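Local coordinates for pyruvate kinase 1 (Trypanosoma brucei brucei, PDB 4KCV), which catalyses, as a pyruvate kinase, phosphoryl transfer from phosphoenolpyruvate to ADP, the last step of glycolysis, yielding pyruvate and ATP, at the interface of chains A and B and the interface of chains A and C. Sequence-based numbering; all coordinates share one arbitrary frame. Chains: chain A/B/C, Pyruvate kinase 1.

Contact 1: the interface of chains A and B. Residues chain A 263, 298-299, 312-313, 316; chain B 311-313.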
# COMPACT_ATOMS: atom_id res chain seq x y z
N ARG A 263 19.90 -17.06 -22.15
CA ARG A 263 19.02 -18.17 -21.70
C ARG A 263 19.34 -19.52 -22.33
O ARG A 263 18.99 -20.56 -21.79
CB ARG A 263 17.56 -17.80 -21.96
CG ARG A 263 17.10 -16.57 -21.21
CD ARG A 263 15.61 -16.36 -21.37
NE ARG A 263 15.22 -16.30 -22.78
CZ ARG A 263 13.97 -16.12 -23.19
NH1 ARG A 263 12.98 -15.96 -22.32
NH2 ARG A 263 13.70 -16.15 -24.49
N GLN A 298 16.09 -17.44 -28.68
CA GLN A 298 14.89 -18.14 -29.16
C GLN A 298 13.59 -17.38 -28.92
O GLN A 298 12.50 -17.98 -28.92
CB GLN A 298 14.79 -19.56 -28.58
CG GLN A 298 15.94 -20.51 -28.97
CD GLN A 298 15.78 -21.88 -28.32
OE1 GLN A 298 15.42 -21.99 -27.16
NE2 GLN A 298 15.94 -22.94 -29.11
N MET A 299 13.69 -16.07 -28.80
CA MET A 299 12.50 -15.27 -28.50
C MET A 299 11.46 -15.34 -29.61
O MET A 299 10.26 -15.37 -29.34
CB MET A 299 12.89 -13.81 -28.21
CG MET A 299 13.90 -13.69 -27.07
SD MET A 299 13.85 -12.08 -26.25
CE MET A 299 12.34 -12.30 -25.30
N ALA A 312 3.55 -18.73 -28.25
CA ALA A 312 4.50 -18.70 -27.13
C ALA A 312 5.56 -17.61 -27.33
O ALA A 312 6.01 -16.99 -26.38
CB ALA A 312 5.18 -20.05 -26.95
N GLU A 313 6.00 -17.45 -28.57
CA GLU A 313 7.03 -16.49 -28.91
C GLU A 313 6.55 -15.06 -28.71
O GLU A 313 7.26 -14.24 -28.11
CB GLU A 313 7.54 -16.73 -30.34
CG GLU A 313 8.46 -17.96 -30.40
CD GLU A 313 8.60 -18.56 -31.79
OE1 GLU A 313 8.03 -18.00 -32.78
OE2 GLU A 313 9.28 -19.62 -31.88
N ASP A 316 6.54 -14.44 -25.00
CA ASP A 316 7.89 -14.37 -24.48
C ASP A 316 8.45 -12.97 -24.63
O ASP A 316 9.08 -12.43 -23.72
CB ASP A 316 8.79 -15.38 -25.22
CG ASP A 316 10.19 -15.50 -24.59
OD1 ASP A 316 10.29 -15.66 -23.36
OD2 ASP A 316 11.19 -15.44 -25.34
N ARG B 311 13.29 -21.71 -25.31
CA ARG B 311 13.25 -20.78 -24.18
C ARG B 311 11.94 -20.00 -24.14
O ARG B 311 11.38 -19.80 -23.07
CB ARG B 311 14.46 -19.84 -24.18
CG ARG B 311 15.81 -20.57 -24.09
CD ARG B 311 15.83 -21.51 -22.91
NE ARG B 311 17.07 -22.26 -22.82
CZ ARG B 311 17.24 -23.48 -23.32
NH1 ARG B 311 16.23 -24.07 -23.94
NH2 ARG B 311 18.44 -24.08 -23.26
N ALA B 312 11.43 -19.59 -25.30
CA ALA B 312 10.12 -18.90 -25.36
C ALA B 312 8.96 -19.76 -24.87
O ALA B 312 7.98 -19.24 -24.31
CB ALA B 312 9.83 -18.39 -26.78
N GLU B 313 9.01 -21.04 -25.17
CA GLU B 313 7.89 -21.94 -24.83
C GLU B 313 7.80 -22.17 -23.32
O GLU B 313 6.71 -22.10 -22.71
CB GLU B 313 7.98 -23.24 -25.63
CG GLU B 313 7.66 -23.01 -27.10
CD GLU B 313 8.13 -24.12 -28.03
OE1 GLU B 313 8.93 -25.00 -27.60
OE2 GLU B 313 7.72 -24.10 -29.23
O HOH W 1 8.82 -22.55 -31.50
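The backbone carbonyl oxygen of A:Arg263 accepts a hydrogen bond from the side chain of B:Arg311, with NE 2.8 Å from O. The acceptor lies at the edge of the B:Arg311 guanidinium, nearly in its plane, whereas the donor stands above the carbonyl plane of A:Arg263, 50° out of it and off the lone pairs. The two arginine side chains run past each other in opposite directions. One face of the A:Arg263 guanidinium receives CB of B:Arg311 toward its rim, and the two guanidinium planes are steeply inclined to one another. The far end of A:Arg263 is turned back into its own chain, where NH1 and NH2 hold A:Asp316 end-on, one nitrogen to each carboxylate oxygen, with NH2 2.7 Å from OD2. Both oxygens use their syn lone pairs, and this flat pair of hydrogen bonds fixes the rotation of both groups. The A:Asp316 carboxylate reaches the arginine with CG anti to the backbone N (chi1 -172°), and its CG also lies 3.5 Å from CA of B:Ala312. That alanine is wedged between the chain A segments: its methyl CB packs 3.4 Å from the backbone O of A:Gln298. The amide oxygen OE1 of A:Gln298 takes the backbone N of B:Arg311 at 2.8 Å, so it probably caps the first turn of helix 311-323 of chain B. Near the two-fold, the methyl of A:Ala312 touches CG of B:Glu313, and the two Glu313 carboxylates share one water, 3.0 Å from each OE2, which would ease their mutual repulsion. The patch lies in the barrel domain, where the first turns of helix 311-323 from both chains meet, beside the start of helix 263-269. The start of that short helix carries most of the ARGDLG segment, which lines the active site in this family, so B:Arg311 probably helps to brace the neighbouring subunit's catalytic region.

Contact 2: the interface of chains A and C. Residues chain A 368, 380, 383-384; chain C 384, 387-388, 391.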
# COMPACT_ATOMS: atom_id res chain seq x y z
N LYS A 368 11.93 3.58 -7.07
CA LYS A 368 12.24 4.65 -6.13
C LYS A 368 12.24 4.13 -4.71
O LYS A 368 13.13 4.45 -3.94
CB LYS A 368 11.24 5.81 -6.29
CG LYS A 368 11.59 7.08 -5.53
CD LYS A 368 10.59 8.20 -5.83
CE LYS A 368 9.82 8.63 -4.58
NZ LYS A 368 10.14 10.02 -4.14
N ALA A 380 18.40 12.28 -7.14
CA ALA A 380 17.19 13.01 -6.75
C ALA A 380 16.62 13.86 -7.92
O ALA A 380 15.40 13.87 -8.17
CB ALA A 380 17.48 13.89 -5.54
N SER A 383 15.26 11.27 -10.74
CA SER A 383 13.99 10.61 -10.34
C SER A 383 12.84 11.62 -10.20
O SER A 383 11.72 11.33 -10.59
CB SER A 383 14.13 9.81 -9.05
OG SER A 383 14.39 10.66 -7.95
N SER A 384 13.12 12.80 -9.63
CA SER A 384 12.08 13.81 -9.48
C SER A 384 11.65 14.40 -10.83
O SER A 384 10.51 14.85 -11.00
CB SER A 384 12.56 14.91 -8.54
OG SER A 384 12.58 14.40 -7.22
N SER C 384 7.53 17.98 -6.81
CA SER C 384 8.74 17.23 -7.09
C SER C 384 9.98 17.79 -6.36
O SER C 384 10.92 17.03 -6.02
CB SER C 384 8.96 17.13 -8.59
OG SER C 384 7.90 16.36 -9.18
N ALA C 387 9.69 16.22 -2.96
CA ALA C 387 10.15 14.84 -3.09
C ALA C 387 11.71 14.75 -3.11
O ALA C 387 12.31 13.93 -2.39
CB ALA C 387 9.56 14.20 -4.35
N SER C 388 12.35 15.63 -3.87
CA SER C 388 13.83 15.76 -3.84
C SER C 388 14.39 16.04 -2.46
O SER C 388 15.40 15.46 -2.06
CB SER C 388 14.25 16.90 -4.78
OG SER C 388 13.95 16.51 -6.09
N GLU C 391 14.42 13.02 -0.58
CA GLU C 391 15.36 12.06 -1.14
C GLU C 391 16.78 12.34 -0.69
O GLU C 391 17.59 11.43 -0.60
CB GLU C 391 15.27 12.04 -2.67
CG GLU C 391 14.07 11.26 -3.17
CD GLU C 391 13.82 11.42 -4.66
OE1 GLU C 391 14.16 12.48 -5.24
OE2 GLU C 391 13.26 10.47 -5.25
O HOH W 2 10.95 11.77 -6.84
O HOH W 3 10.56 11.52 -1.95
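C:Glu391 puts its carboxylate among chain A side chains, and OE2 is met by several groups: the hydroxyl OG of A:Ser383 donates to it at 2.9 Å. The hydroxyl comes from the syn side but 31° out of the carboxylate plane. The side-chain amine NZ of A:Lys368 adds a weak, long salt bridge to the same oxygen, the lysine chain crossing the glutamate at about a right angle with its methylenes alongside OE2. Next to them, OG of A:Ser384 and OG of C:Ser388 lie 2.8 Å apart in a hydroxyl pair whose donor is not decided. C:Ser388 OG also donates 3.1 Å back to the backbone O of C:Ser384, one turn earlier in its helix, which anchors that hydroxyl. Two waters extend the network. One joins A:Ser384 OG to C:Glu391 OE2, 3.1 Å from each; the other joins A:Lys368 NZ at 2.7 Å to the backbone O of C:Ala387. A:Ser383 directs its hydroxyl at the glutamate by standing between its backbone N and carbonyl carbon (chi1 66°), while the extended chain of C:Glu391 passes the methyl of A:Ala380. Helix 377-391 of chain A and helix 377-392 of chain C supply most of the groups, and A:Lys368 comes from helix 362-369. This polar, small-residue seam joins two subunits around a two-fold axis and helps to build the tetramer.

Contact 1 and contact 2 are about 37 Å apart, measured between the centres of their C-alpha atoms, and share no residue. Each lies on a different two-fold interface of chain A: contact 1 in the barrel domain, on helices 263-269 and 311-323, and contact 2 mainly on helix 377-391 of chain A and its counterpart in chain C, in the alpha/beta domain region. Pyruvate kinases are homotetramers, and two distinct pairings of this sort suffice to assemble four copies. Chain A thus links chain B to chain C, and movement of one domain against another could be passed between subunits, although the structure alone does not show such a change.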